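Local coordinates for UPF0141 protein yjdB (Campylobacter jejuni subsp. jejuni HB93-13, PDB 4TN0) that transfers phosphoethanolamine in the periplasm as EptC, a zinc-bound transferase of the alkaline phosphatase-like family required for polymyxin resistance and motility, at residues A[54-59]-A[270-275]; A[3-8]-A[91-96]; A[102-107]-A[149-154]; A[38-43]-A[189-194]. All blocks are in the same frame, centred on the assembly; numbering follows the deposited sequence.

Contact 1 of 4, residues A[54-59]-A[270-275]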
loop_
_atom_site.group_PDB
_atom_site.type_symbol
_atom_site.label_atom_id
_atom_site.label_comp_id
_atom_site.label_asym_id
_atom_site.label_seq_id
_atom_site.Cartn_x
_atom_site.Cartn_y
_atom_site.Cartn_z
ATOM N N PHE A 54 -4.955 -9.995 6.692
ATOM C CA PHE A 54 -5.638 -8.716 6.534
ATOM C C PHE A 54 -5.783 -7.951 7.843
ATOM O O PHE A 54 -6.452 -8.407 8.774
ATOM C CB PHE A 54 -7.017 -8.931 5.905
ATOM C CG PHE A 54 -7.842 -7.674 5.795
ATOM C CD1 PHE A 54 -7.629 -6.769 4.767
ATOM C CD2 PHE A 54 -8.832 -7.405 6.715
ATOM C CE1 PHE A 54 -8.400 -5.616 4.660
ATOM C CE2 PHE A 54 -9.596 -6.251 6.619
ATOM C CZ PHE A 54 -9.378 -5.357 5.590
ATOM N N PHE A 55 -5.192 -6.763 7.878
ATOM C CA PHE A 55 -5.286 -5.879 9.025
ATOM C C PHE A 55 -6.623 -5.136 9.025
ATOM O O PHE A 55 -6.876 -4.272 8.181
ATOM C CB PHE A 55 -4.122 -4.902 8.999
ATOM C CG PHE A 55 -2.792 -5.563 9.169
ATOM C CD1 PHE A 55 -2.199 -6.232 8.112
ATOM C CD2 PHE A 55 -2.140 -5.539 10.393
ATOM C CE1 PHE A 55 -0.978 -6.856 8.269
ATOM C CE2 PHE A 55 -0.921 -6.160 10.547
ATOM C CZ PHE A 55 -0.343 -6.814 9.486
ATOM N N ASP A 56 -7.484 -5.460 9.980
ATOM C CA ASP A 56 -8.841 -4.941 9.915
ATOM C C ASP A 56 -9.019 -3.654 10.697
ATOM O O ASP A 56 -10.111 -3.115 10.747
ATOM C CB ASP A 56 -9.838 -5.998 10.401
ATOM C CG ASP A 56 -9.403 -6.663 11.684
ATOM O OD1 ASP A 56 -9.442 -5.993 12.743
ATOM O OD2 ASP A 56 -9.004 -7.853 11.622
ATOM N N ASN A 57 -7.940 -3.147 11.279
ATOM C CA ASN A 57 -8.006 -1.938 12.092
ATOM C C ASN A 57 -6.857 -0.970 11.783
ATOM O O ASN A 57 -6.228 -0.420 12.669
ATOM C CB ASN A 57 -8.008 -2.327 13.572
ATOM C CG ASN A 57 -8.470 -1.195 14.476
ATOM O OD1 ASN A 57 -9.129 -0.250 14.032
ATOM N ND2 ASN A 57 -8.123 -1.284 15.756
ATOM N N PHE A 58 -6.632 -0.753 10.496
ATOM C CA PHE A 58 -5.490 -0.026 9.974
ATOM C C PHE A 58 -5.940 1.345 9.476
ATOM O O PHE A 58 -6.901 1.440 8.703
ATOM C CB PHE A 58 -4.873 -0.835 8.833
ATOM C CG PHE A 58 -3.408 -0.624 8.642
ATOM C CD1 PHE A 58 -2.940 0.345 7.778
ATOM C CD2 PHE A 58 -2.491 -1.433 9.293
ATOM C CE1 PHE A 58 -1.581 0.521 7.586
ATOM C CE2 PHE A 58 -1.133 -1.261 9.102
ATOM C CZ PHE A 58 -0.677 -0.285 8.258
ATOM N N SER A 59 -5.246 2.398 9.900
ATOM C CA SER A 59 -5.619 3.773 9.554
ATOM C C SER A 59 -4.573 4.502 8.736
ATOM O O SER A 59 -3.403 4.147 8.764
ATOM C CB SER A 59 -5.894 4.580 10.820
ATOM O OG SER A 59 -7.227 4.385 11.253
ATOM N N GLU A 270 -0.963 -12.659 13.962
ATOM C CA GLU A 270 -1.150 -12.381 15.380
ATOM C C GLU A 270 -1.437 -10.909 15.652
ATOM O O GLU A 270 -2.074 -10.568 16.648
ATOM C CB GLU A 270 0.084 -12.824 16.177
ATOM C CG GLU A 270 0.285 -14.326 16.236
ATOM C CD GLU A 270 1.553 -14.734 16.980
ATOM O OE1 GLU A 270 1.450 -15.560 17.910
ATOM O OE2 GLU A 270 2.654 -14.246 16.625
ATOM N N HIS A 271 -0.984 -10.040 14.754
ATOM C CA HIS A 271 -1.143 -8.603 14.946
ATOM C C HIS A 271 -2.366 -7.988 14.244
ATOM O O HIS A 271 -2.758 -6.855 14.552
ATOM C CB HIS A 271 0.100 -7.877 14.437
ATOM C CG HIS A 271 1.349 -8.201 15.186
ATOM N ND1 HIS A 271 2.379 -8.932 14.632
ATOM C CD2 HIS A 271 1.748 -7.876 16.440
ATOM C CE1 HIS A 271 3.355 -9.051 15.515
ATOM N NE2 HIS A 271 2.997 -8.419 16.620
ATOM N N LYS A 272 -2.992 -8.754 13.352
ATOM C CA LYS A 272 -3.929 -8.185 12.380
ATOM C C LYS A 272 -5.077 -7.357 12.980
ATOM O O LYS A 272 -5.550 -6.418 12.336
ATOM C CB LYS A 272 -4.506 -9.302 11.483
ATOM C CG LYS A 272 -5.448 -10.272 12.178
ATOM C CD LYS A 272 -5.978 -11.337 11.223
ATOM C CE LYS A 272 -7.183 -12.066 11.823
ATOM N NZ LYS A 272 -8.011 -12.752 10.786
ATOM N N GLY A 273 -5.494 -7.652 14.208
ATOM C CA GLY A 273 -6.630 -6.954 14.786
ATOM C C GLY A 273 -6.276 -5.735 15.621
ATOM O O GLY A 273 -7.154 -5.071 16.187
ATOM N N LEU A 274 -4.983 -5.438 15.704
ATOM C CA LEU A 274 -4.484 -4.322 16.517
ATOM C C LEU A 274 -4.667 -2.974 15.839
ATOM O O LEU A 274 -4.509 -2.872 14.620
ATOM C CB LEU A 274 -2.995 -4.518 16.829
ATOM C CG LEU A 274 -2.538 -5.676 17.718
ATOM C CD1 LEU A 274 -1.094 -5.986 17.403
ATOM C CD2 LEU A 274 -2.695 -5.328 19.182
ATOM N N LYS A 275 -4.958 -1.937 16.623
ATOM C CA LYS A 275 -5.042 -0.575 16.094
ATOM C C LYS A 275 -3.669 -0.116 15.569
ATOM O O LYS A 275 -2.813 0.373 16.321
ATOM C CB LYS A 275 -5.583 0.385 17.158
ATOM C CG LYS A 275 -5.677 1.854 16.745
ATOM C CD LYS A 275 -6.373 2.687 17.825
ATOM C CE LYS A 275 -6.729 4.101 17.360
ATOM N NZ LYS A 275 -5.697 5.124 17.734
#
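This is a mostly backbone-mediated contact at the border of the large mixed sheet, where the corner in strand 53-59 meets the turn that follows helix 264-271. A type I beta turn from His271 to Leu274 presents the carbonyl of Lys272 to the corner. There Asp56 N donates to Lys272 O at 3.2 Å, a bent bond (144° at the hydrogen) whose donor stands above the carbonyl plane. The same oxygen receives a CA-H...O contact from Phe55, with CA 3.4 Å from Lys272 O. The Phe55 side chain, its CG anti to the carbonyl carbon (chi1 -65°), sets the ring obliquely beside the turn, CD2 lying 3.8 Å from Lys272 CA. Lys272 runs out as an extended chain, and its CB passes 3.5 Å from Phe54 O. Lys272 NZ stays 5.1 Å from Asp56 OD2, so the opposite charges are near without contact. Asp56 instead brings OD1 to 3.6 Å from Gly273 CA. Further along, Asn57 swings CG anti to the backbone N and lays its amide against the backbone of Lys275, ND2 being 3.2 Å from Lys275 CA. Backbone hydrogen bonds join Asn57 and Ser59 to the edge strand 276-277, and Phe55 and Phe58 to strand 252-259 on the other side. The arrangement is that of a helix-turn-strand connection delivering an edge strand to the central sheet of an alkaline phosphatase-like fold.

Contact 2 of 4, residues A[3-8]-A[91-96]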
loop_
_atom_site.group_PDB
_atom_site.type_symbol
_atom_site.label_atom_id
_atom_site.label_comp_id
_atom_site.label_asym_id
_atom_site.label_seq_id
_atom_site.Cartn_x
_atom_site.Cartn_y
_atom_site.Cartn_z
ATOM N N LYS A 3 17.505 17.808 5.046
ATOM C CA LYS A 3 17.955 17.122 6.246
ATOM C C LYS A 3 18.105 15.623 6.003
ATOM O O LYS A 3 17.272 15.013 5.346
ATOM C CB LYS A 3 16.962 17.382 7.380
ATOM C CG LYS A 3 17.262 16.727 8.710
ATOM C CD LYS A 3 16.250 17.222 9.755
ATOM C CE LYS A 3 16.764 17.025 11.170
ATOM N NZ LYS A 3 15.911 17.715 12.166
ATOM N N THR A 4 19.184 15.038 6.522
ATOM C CA THR A 4 19.379 13.596 6.459
ATOM C C THR A 4 18.877 13.010 7.766
ATOM O O THR A 4 18.848 13.704 8.787
ATOM C CB THR A 4 20.869 13.199 6.247
ATOM O OG1 THR A 4 21.675 13.713 7.319
ATOM C CG2 THR A 4 21.393 13.726 4.925
ATOM N N ILE A 5 18.457 11.753 7.749
ATOM C CA ILE A 5 17.977 11.141 8.979
ATOM C C ILE A 5 18.614 9.789 9.174
ATOM O O ILE A 5 19.188 9.237 8.234
ATOM C CB ILE A 5 16.441 10.973 9.007
ATOM C CG1 ILE A 5 15.991 9.962 7.950
ATOM C CG2 ILE A 5 15.732 12.312 8.839
ATOM C CD1 ILE A 5 14.597 9.414 8.231
ATOM N N ALA A 6 18.464 9.246 10.380
ATOM C CA ALA A 6 19.053 7.960 10.726
ATOM C C ALA A 6 20.516 7.902 10.274
ATOM O O ALA A 6 20.923 7.000 9.538
ATOM C CB ALA A 6 18.250 6.828 10.092
ATOM N N ASN A 7 21.306 8.864 10.736
ATOM C CA ASN A 7 22.683 8.999 10.283
ATOM C C ASN A 7 23.582 7.853 10.789
ATOM O O ASN A 7 24.670 7.638 10.273
ATOM C CB ASN A 7 23.253 10.358 10.716
ATOM C CG ASN A 7 22.494 11.537 10.121
ATOM O OD1 ASN A 7 22.247 11.589 8.914
ATOM N ND2 ASN A 7 22.166 12.514 10.958
ATOM N N ASP A 8 23.114 7.145 11.813
ATOM C CA ASP A 8 23.819 6.015 12.403
ATOM C C ASP A 8 23.409 4.652 11.839
ATOM O O ASP A 8 23.601 3.636 12.508
ATOM C CB ASP A 8 23.563 5.985 13.910
ATOM C CG ASP A 8 22.089 5.803 14.228
ATOM O OD1 ASP A 8 21.268 6.188 13.372
ATOM O OD2 ASP A 8 21.735 5.274 15.306
ATOM N N MET A 91 12.876 4.988 2.340
ATOM C CA MET A 91 13.518 4.473 1.132
ATOM C C MET A 91 14.977 4.945 1.013
ATOM O O MET A 91 15.826 4.237 0.495
ATOM C CB MET A 91 12.737 4.894 -0.129
ATOM C CG MET A 91 11.296 4.425 -0.176
ATOM S SD MET A 91 11.119 2.641 -0.163
ATOM C CE MET A 91 12.060 2.225 -1.637
ATOM N N ASP A 92 15.236 6.179 1.417
ATOM C CA ASP A 92 16.588 6.711 1.410
ATOM C C ASP A 92 17.454 5.930 2.402
ATOM O O ASP A 92 18.622 5.672 2.156
ATOM C CB ASP A 92 16.595 8.194 1.791
ATOM C CG ASP A 92 15.853 9.050 0.807
ATOM O OD1 ASP A 92 16.162 8.994 -0.412
ATOM O OD2 ASP A 92 14.933 9.765 1.273
ATOM N N VAL A 93 16.882 5.602 3.555
ATOM C CA VAL A 93 17.610 4.835 4.549
ATOM C C VAL A 93 17.960 3.452 4.028
ATOM O O VAL A 93 19.096 3.013 4.180
ATOM C CB VAL A 93 16.828 4.714 5.863
ATOM C CG1 VAL A 93 17.602 3.856 6.861
ATOM C CG2 VAL A 93 16.583 6.095 6.425
ATOM N N LEU A 94 17.020 2.783 3.365
ATOM C CA LEU A 94 17.326 1.460 2.817
ATOM C C LEU A 94 18.357 1.553 1.701
ATOM O O LEU A 94 19.225 0.690 1.590
ATOM C CB LEU A 94 16.075 0.781 2.293
ATOM C CG LEU A 94 14.938 0.522 3.267
ATOM C CD1 LEU A 94 13.734 0.014 2.482
ATOM C CD2 LEU A 94 15.355 -0.478 4.304
ATOM N N TYR A 95 18.283 2.608 0.893
ATOM C CA TYR A 95 19.215 2.776 -0.221
ATOM C C TYR A 95 20.636 3.047 0.243
ATOM O O TYR A 95 21.587 2.463 -0.270
ATOM C CB TYR A 95 18.776 3.925 -1.127
ATOM C CG TYR A 95 19.746 4.270 -2.251
ATOM C CD1 TYR A 95 19.605 3.718 -3.521
ATOM C CD2 TYR A 95 20.799 5.166 -2.040
ATOM C CE1 TYR A 95 20.484 4.043 -4.548
ATOM C CE2 TYR A 95 21.678 5.494 -3.051
ATOM C CZ TYR A 95 21.519 4.931 -4.306
ATOM O OH TYR A 95 22.397 5.259 -5.316
ATOM N N LYS A 96 20.777 3.942 1.212
ATOM C CA LYS A 96 22.092 4.336 1.681
ATOM C C LYS A 96 22.720 3.224 2.514
ATOM O O LYS A 96 23.913 3.243 2.790
ATOM C CB LYS A 96 22.005 5.655 2.460
ATOM C CG LYS A 96 21.464 5.541 3.862
ATOM C CD LYS A 96 21.362 6.916 4.500
ATOM C CE LYS A 96 21.030 6.807 5.979
ATOM N NZ LYS A 96 20.758 8.157 6.516
#
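Ile5 and Val93 cross at about a right angle, while the extended side chain of Lys96 reaches past them from the last turn of helix 90-96 to the backbone of the N-terminal segment. Val93 presents its CG2 branch, the one anti to the carbonyl carbon, between two apolar groups: Ala6 CB lies 4.1 Å from Val93 CG2, and Ile5 CG1 lies 4.2 Å from that same methyl. Beyond this pair, Phe282 and Leu286 of helix 281-288 pack on Ile5 and Val93 respectively. Lys96 starts from the crowded position between its backbone N and carbonyl carbon (chi1 77°), then stays extended to its tip. Lys96 NZ donates to Ile5 O at 2.6 Å, nearly along the C=O axis, with a weak second bond to Ala6 O at 3.2 Å. Nearby, Thr4 OG1 donates in plane to a lone pair of Asn7 OD1 at 2.7 Å, closing the bend around Ala6. Glu88 receives both a salt bridge from Lys96 NZ and a hydrogen bond from Ile5 N. The ammonium thus joins two consecutive carbonyls to a carboxylate, so its charge is probably well compensated, and the irregular N-terminal segment is held to the helix through these polar bonds and a small apolar patch.

Contact 3 of 4, residues A[102-107]-A[149-154]; sequences AWFDNN and IVLHLQ
Four near-straight backbone bonds (Val150 N to Ala102 O, Phe104 N to Val150 O, His152 N to Phe104 O, Asn106 N to His152 O) pair parallel strands 100-105 and 146-152 toward the 120-123 side of the large mixed sheet. Packing is tightest where Val150 CG1 sits over the six-membered ring of Trp103, 3.4 Å from CE3. The opposite face is looser, Leu151 CD2 at the Phe104 ring edge and Ile149 CG2 4.0 Å from Phe104 CE2. All touching residues are buried; toward the C-terminal strand ends polar bonds take over. Asp105 OD2 accepts from His152 ND1 at 2.6 Å, met from above the carboxylate plane, and from Trp103 NE1 on its anti lone pair. Asp105 OD1 closes an Asx turn to Asn107 N. Asn107 CB lies over the His152 ring face (CH-pi), amide and imidazole planes 3° apart, and Asn107 ND2 donates to Leu153 O and to zinc ligand Glu26. Asp105 would favour a proton on His152 ND1, and Asn107 is second-shell to the zinc.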
loop_
_atom_site.group_PDB
_atom_site.type_symbol
_atom_site.label_atom_id
_atom_site.label_comp_id
_atom_site.label_asym_id
_atom_site.label_seq_id
_atom_site.Cartn_x
_atom_site.Cartn_y
_atom_site.Cartn_z
ATOM N N ALA A 102 13.852 -0.474 -5.906
ATOM C CA ALA A 102 13.187 -0.092 -7.163
ATOM C C ALA A 102 11.793 0.500 -6.883
ATOM O O ALA A 102 11.060 0.003 -6.006
ATOM C CB ALA A 102 13.090 -1.280 -8.110
ATOM N N TRP A 103 11.460 1.589 -7.582
ATOM C CA TRP A 103 10.146 2.228 -7.460
ATOM C C TRP A 103 9.453 2.355 -8.837
ATOM O O TRP A 103 9.896 3.117 -9.698
ATOM C CB TRP A 103 10.290 3.603 -6.785
ATOM C CG TRP A 103 8.977 4.312 -6.476
ATOM C CD1 TRP A 103 8.124 4.869 -7.379
ATOM C CD2 TRP A 103 8.401 4.556 -5.181
ATOM N NE1 TRP A 103 7.046 5.422 -6.739
ATOM C CE2 TRP A 103 7.194 5.249 -5.385
ATOM C CE3 TRP A 103 8.784 4.248 -3.876
ATOM C CZ2 TRP A 103 6.361 5.642 -4.328
ATOM C CZ3 TRP A 103 7.963 4.629 -2.830
ATOM C CH2 TRP A 103 6.763 5.327 -3.061
ATOM N N PHE A 104 8.371 1.606 -9.041
ATOM C CA PHE A 104 7.620 1.679 -10.298
ATOM C C PHE A 104 6.235 2.339 -10.081
ATOM O O PHE A 104 5.392 1.815 -9.341
ATOM C CB PHE A 104 7.457 0.284 -10.910
ATOM C CG PHE A 104 8.754 -0.426 -11.156
ATOM C CD1 PHE A 104 9.833 0.243 -11.712
ATOM C CD2 PHE A 104 8.905 -1.764 -10.814
ATOM C CE1 PHE A 104 11.038 -0.411 -11.932
ATOM C CE2 PHE A 104 10.114 -2.424 -11.032
ATOM C CZ PHE A 104 11.177 -1.741 -11.591
ATOM N N ASP A 105 6.003 3.475 -10.738
ATOM C CA ASP A 105 4.848 4.319 -10.429
ATOM C C ASP A 105 3.872 4.450 -11.592
ATOM O O ASP A 105 4.220 4.974 -12.652
ATOM C CB ASP A 105 5.333 5.705 -10.005
ATOM C CG ASP A 105 4.329 6.437 -9.130
ATOM O OD1 ASP A 105 3.190 6.636 -9.579
ATOM O OD2 ASP A 105 4.668 6.762 -7.966
ATOM N N ASN A 106 2.642 3.989 -11.375
ATOM C CA ASN A 106 1.566 4.114 -12.357
ATOM C C ASN A 106 0.505 5.141 -11.915
ATOM O O ASN A 106 -0.534 5.318 -12.555
ATOM C CB ASN A 106 0.910 2.756 -12.597
ATOM C CG ASN A 106 0.005 2.757 -13.825
ATOM O OD1 ASN A 106 0.349 3.347 -14.844
ATOM N ND2 ASN A 106 -1.138 2.074 -13.741
ATOM N N ASN A 107 0.774 5.805 -10.797
ATOM C CA ASN A 107 -0.184 6.732 -10.221
ATOM C C ASN A 107 -0.152 8.104 -10.888
ATOM O O ASN A 107 0.913 8.692 -11.048
ATOM C CB ASN A 107 0.072 6.848 -8.723
ATOM C CG ASN A 107 -1.054 7.523 -8.002
ATOM O OD1 ASN A 107 -1.129 8.743 -7.957
ATOM N ND2 ASN A 107 -1.967 6.727 -7.469
ATOM N N ILE A 149 11.073 -3.643 -3.821
ATOM C CA ILE A 149 10.406 -3.146 -5.008
ATOM C C ILE A 149 9.087 -2.488 -4.633
ATOM O O ILE A 149 8.203 -3.117 -4.028
ATOM C CB ILE A 149 10.155 -4.286 -6.015
ATOM C CG1 ILE A 149 11.480 -5.032 -6.283
ATOM C CG2 ILE A 149 9.523 -3.727 -7.298
ATOM C CD1 ILE A 149 11.393 -6.163 -7.292
ATOM N N VAL A 150 8.961 -1.206 -4.959
ATOM C CA VAL A 150 7.709 -0.500 -4.701
ATOM C C VAL A 150 6.859 -0.425 -5.970
ATOM O O VAL A 150 7.336 -0.031 -7.044
ATOM C CB VAL A 150 7.941 0.921 -4.165
ATOM C CG1 VAL A 150 6.595 1.597 -3.910
ATOM C CG2 VAL A 150 8.775 0.894 -2.877
ATOM N N LEU A 151 5.614 -0.872 -5.855
ATOM C CA LEU A 151 4.657 -0.662 -6.920
ATOM C C LEU A 151 3.588 0.312 -6.411
ATOM O O LEU A 151 2.878 0.012 -5.439
ATOM C CB LEU A 151 4.032 -1.984 -7.365
ATOM C CG LEU A 151 5.033 -3.085 -7.742
ATOM C CD1 LEU A 151 4.314 -4.385 -8.114
ATOM C CD2 LEU A 151 5.984 -2.633 -8.834
ATOM N N HIS A 152 3.483 1.466 -7.078
ATOM C CA HIS A 152 2.520 2.515 -6.728
ATOM C C HIS A 152 1.348 2.464 -7.722
ATOM O O HIS A 152 1.502 2.802 -8.904
ATOM C CB HIS A 152 3.188 3.899 -6.748
ATOM C CG HIS A 152 2.332 5.012 -6.206
ATOM N ND1 HIS A 152 2.614 6.345 -6.432
ATOM C CD2 HIS A 152 1.214 4.995 -5.442
ATOM C CE1 HIS A 152 1.698 7.095 -5.856
ATOM N NE2 HIS A 152 0.839 6.303 -5.243
ATOM N N LEU A 153 0.191 2.032 -7.225
ATOM C CA LEU A 153 -1.005 1.840 -8.037
ATOM C C LEU A 153 -1.791 3.114 -8.340
ATOM O O LEU A 153 -1.775 4.073 -7.570
ATOM C CB LEU A 153 -1.946 0.863 -7.340
ATOM C CG LEU A 153 -1.363 -0.474 -6.893
ATOM C CD1 LEU A 153 -2.475 -1.331 -6.290
ATOM C CD2 LEU A 153 -0.685 -1.175 -8.061
ATOM N N GLN A 154 -2.483 3.111 -9.472
ATOM C CA GLN A 154 -3.573 4.045 -9.713
ATOM C C GLN A 154 -4.795 3.535 -8.921
ATOM O O GLN A 154 -5.646 4.324 -8.467
ATOM C CB GLN A 154 -3.875 4.156 -11.213
ATOM C CG GLN A 154 -4.874 5.240 -11.634
ATOM C CD GLN A 154 -4.347 6.680 -11.546
ATOM O OE1 GLN A 154 -3.453 7.002 -10.767
ATOM N NE2 GLN A 154 -4.933 7.555 -12.349
#

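Contact 4 of 4, residues A[38-43]-A[189-194]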
loop_
_atom_site.group_PDB
_atom_site.type_symbol
_atom_site.label_atom_id
_atom_site.label_comp_id
_atom_site.label_asym_id
_atom_site.label_seq_id
_atom_site.Cartn_x
_atom_site.Cartn_y
_atom_site.Cartn_z
ATOM N N TYR A 38 -16.809 -7.506 4.495
ATOM C CA TYR A 38 -17.728 -6.889 3.536
ATOM C C TYR A 38 -18.478 -7.998 2.797
ATOM O O TYR A 38 -17.872 -8.935 2.293
ATOM C CB TYR A 38 -16.957 -5.984 2.568
ATOM C CG TYR A 38 -17.763 -5.256 1.510
ATOM C CD1 TYR A 38 -18.736 -4.317 1.847
ATOM C CD2 TYR A 38 -17.500 -5.468 0.162
ATOM C CE1 TYR A 38 -19.453 -3.635 0.857
ATOM C CE2 TYR A 38 -18.197 -4.798 -0.820
ATOM C CZ TYR A 38 -19.170 -3.885 -0.479
ATOM O OH TYR A 38 -19.842 -3.241 -1.503
ATOM N N THR A 39 -19.795 -7.897 2.717
ATOM C CA THR A 39 -20.568 -9.011 2.185
ATOM C C THR A 39 -21.300 -8.777 0.838
ATOM O O THR A 39 -21.611 -9.737 0.136
ATOM C CB THR A 39 -21.589 -9.438 3.233
ATOM O OG1 THR A 39 -22.261 -8.268 3.698
ATOM C CG2 THR A 39 -20.888 -10.039 4.420
ATOM N N LYS A 40 -21.508 -7.519 0.453
ATOM C CA LYS A 40 -22.257 -7.189 -0.760
ATOM C C LYS A 40 -21.569 -7.788 -1.978
ATOM O O LYS A 40 -22.191 -8.513 -2.740
ATOM C CB LYS A 40 -22.394 -5.673 -0.916
ATOM C CG LYS A 40 -23.015 -5.183 -2.237
ATOM C CD LYS A 40 -24.499 -4.854 -2.097
ATOM C CE LYS A 40 -25.114 -4.441 -3.446
ATOM N NZ LYS A 40 -24.422 -3.275 -4.101
ATOM N N ASN A 41 -20.292 -7.476 -2.167
ATOM C CA ASN A 41 -19.505 -8.082 -3.247
ATOM C C ASN A 41 -18.199 -8.666 -2.710
ATOM O O ASN A 41 -17.566 -8.065 -1.851
ATOM C CB ASN A 41 -19.214 -7.063 -4.361
ATOM C CG ASN A 41 -20.487 -6.500 -4.981
ATOM O OD1 ASN A 41 -21.461 -7.223 -5.171
ATOM N ND2 ASN A 41 -20.477 -5.211 -5.313
ATOM N N ASP A 42 -17.826 -9.857 -3.175
ATOM C CA ASP A 42 -16.595 -10.509 -2.715
ATOM C C ASP A 42 -15.363 -9.910 -3.387
ATOM O O ASP A 42 -14.788 -10.506 -4.309
ATOM C CB ASP A 42 -16.632 -12.019 -2.969
ATOM C CG ASP A 42 -15.423 -12.736 -2.382
ATOM O OD1 ASP A 42 -14.753 -12.153 -1.503
ATOM O OD2 ASP A 42 -15.118 -13.868 -2.819
ATOM N N THR A 43 -14.948 -8.741 -2.907
ATOM C CA THR A 43 -13.850 -7.981 -3.514
ATOM C C THR A 43 -12.483 -8.661 -3.396
ATOM O O THR A 43 -11.555 -8.359 -4.152
ATOM C CB THR A 43 -13.737 -6.593 -2.889
ATOM O OG1 THR A 43 -13.656 -6.730 -1.467
ATOM C CG2 THR A 43 -14.945 -5.746 -3.255
ATOM N N LEU A 189 -22.789 2.735 -8.305
ATOM C CA LEU A 189 -21.538 3.397 -7.984
ATOM C C LEU A 189 -20.677 2.462 -7.144
ATOM O O LEU A 189 -19.489 2.292 -7.424
ATOM C CB LEU A 189 -21.782 4.718 -7.267
ATOM C CG LEU A 189 -20.532 5.449 -6.785
ATOM C CD1 LEU A 189 -19.603 5.720 -7.961
ATOM C CD2 LEU A 189 -20.883 6.738 -6.057
ATOM N N ILE A 190 -21.286 1.830 -6.141
ATOM C CA ILE A 190 -20.567 0.900 -5.266
ATOM C C ILE A 190 -19.992 -0.261 -6.067
ATOM O O ILE A 190 -18.850 -0.703 -5.818
ATOM C CB ILE A 190 -21.458 0.351 -4.123
ATOM C CG1 ILE A 190 -22.150 1.498 -3.372
ATOM C CG2 ILE A 190 -20.681 -0.581 -3.203
ATOM C CD1 ILE A 190 -21.238 2.350 -2.598
ATOM N N ASN A 191 -20.792 -0.788 -6.998
ATOM C CA ASN A 191 -20.339 -1.893 -7.827
ATOM C C ASN A 191 -19.067 -1.505 -8.567
ATOM O O ASN A 191 -18.087 -2.242 -8.570
ATOM C CB ASN A 191 -21.406 -2.311 -8.848
ATOM C CG ASN A 191 -22.582 -3.059 -8.233
ATOM O OD1 ASN A 191 -22.488 -3.619 -7.141
ATOM N ND2 ASN A 191 -23.691 -3.098 -8.967
ATOM N N THR A 192 -19.081 -0.319 -9.162
ATOM C CA THR A 192 -17.940 0.168 -9.926
ATOM C C THR A 192 -16.709 0.279 -9.046
ATOM O O THR A 192 -15.604 -0.084 -9.449
ATOM C CB THR A 192 -18.244 1.533 -10.550
ATOM O OG1 THR A 192 -19.584 1.527 -11.062
ATOM C CG2 THR A 192 -17.262 1.860 -11.655
ATOM N N TYR A 193 -16.920 0.783 -7.832
ATOM C CA TYR A 193 -15.849 0.974 -6.870
ATOM C C TYR A 193 -15.272 -0.377 -6.461
ATOM O O TYR A 193 -14.046 -0.521 -6.347
ATOM C CB TYR A 193 -16.349 1.777 -5.643
ATOM C CG TYR A 193 -15.272 2.023 -4.597
ATOM C CD1 TYR A 193 -14.288 2.989 -4.800
ATOM C CD2 TYR A 193 -15.246 1.295 -3.404
ATOM C CE1 TYR A 193 -13.282 3.210 -3.859
ATOM C CE2 TYR A 193 -14.256 1.521 -2.446
ATOM C CZ TYR A 193 -13.282 2.482 -2.682
ATOM O OH TYR A 193 -12.305 2.710 -1.749
ATOM N N ASP A 194 -16.157 -1.350 -6.246
ATOM C CA ASP A 194 -15.773 -2.700 -5.850
ATOM C C ASP A 194 -15.015 -3.462 -6.944
ATOM O O ASP A 194 -14.086 -4.250 -6.658
ATOM C CB ASP A 194 -17.005 -3.486 -5.433
ATOM C CG ASP A 194 -17.510 -3.073 -4.074
ATOM O OD1 ASP A 194 -16.790 -2.314 -3.393
ATOM O OD2 ASP A 194 -18.592 -3.529 -3.660
#
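Helix 186-211 is tied here, near its N-terminal end, to the irregular loop between strands 18-24 and 53-59 by a polar cluster centred on the carboxylate of Asp194. Tyr38 and Asp194 meet tip to tip: Tyr38, its CG anti to the backbone N (chi1 -180°), donates from OH to the syn lone pair of Asp194 OD2 at 2.5 Å. Ring and carboxylate planes stand 76° apart, and the oxygen lies at the ring edge. The hydroxyl also touches the helix, with Tyr38 OH 3.3 Å from Ile190 CG2. Asn41 comes in across the carboxylate, the two planes almost perpendicular, and its ND2 donates to the anti lone pair of Asp194 OD2 at 3.0 Å. A second bond from Asn41 ND2 reaches Asn191 OD1, one helical turn back, at 3.1 Å and falls on a carbonyl lone pair. Asn191 ND2 is in turn bonded to Pro174 O. Thr43 sets its methyl against the aspartate side chain, CG2 lying 3.8 Å from Asp194 CB, while Thr43 OG1 bonds to the backbone of Asn32 and Ser34. Asn32 ND2 also donates to Asp194 OD1. With OD2 gripped on both its lone pairs and OD1 held as well, the aspartate is fixed in rotation, and three neutral donors would favour the ionised form; Lys40 NZ, 5.9 Å from Asp194 OD2, makes no direct ion pair with it.

Overall arrangement
From the N terminus, contact 2 closes a loop from residues 3-8 to helix 90-96, and within that span the chain enters the loop 38-43 of contact 4 and the strand 54-59 of contact 1. These three therefore cross one another pairwise. Contact 3 opens just after contact 2 closes and is nested inside the loops of both contacts 1 and 4. Only contacts 2 and 3 touch, through Met91, which packs on Val150 and Trp103. Contact 1 joins strand 53-59 to the turn after helix 264-271, and contact 3 pairs two parallel strands of the same sheet across the chain's centre. Contact 4, which ties a loop to helix 186-211, lies about 40 Å from contact 2 between centres.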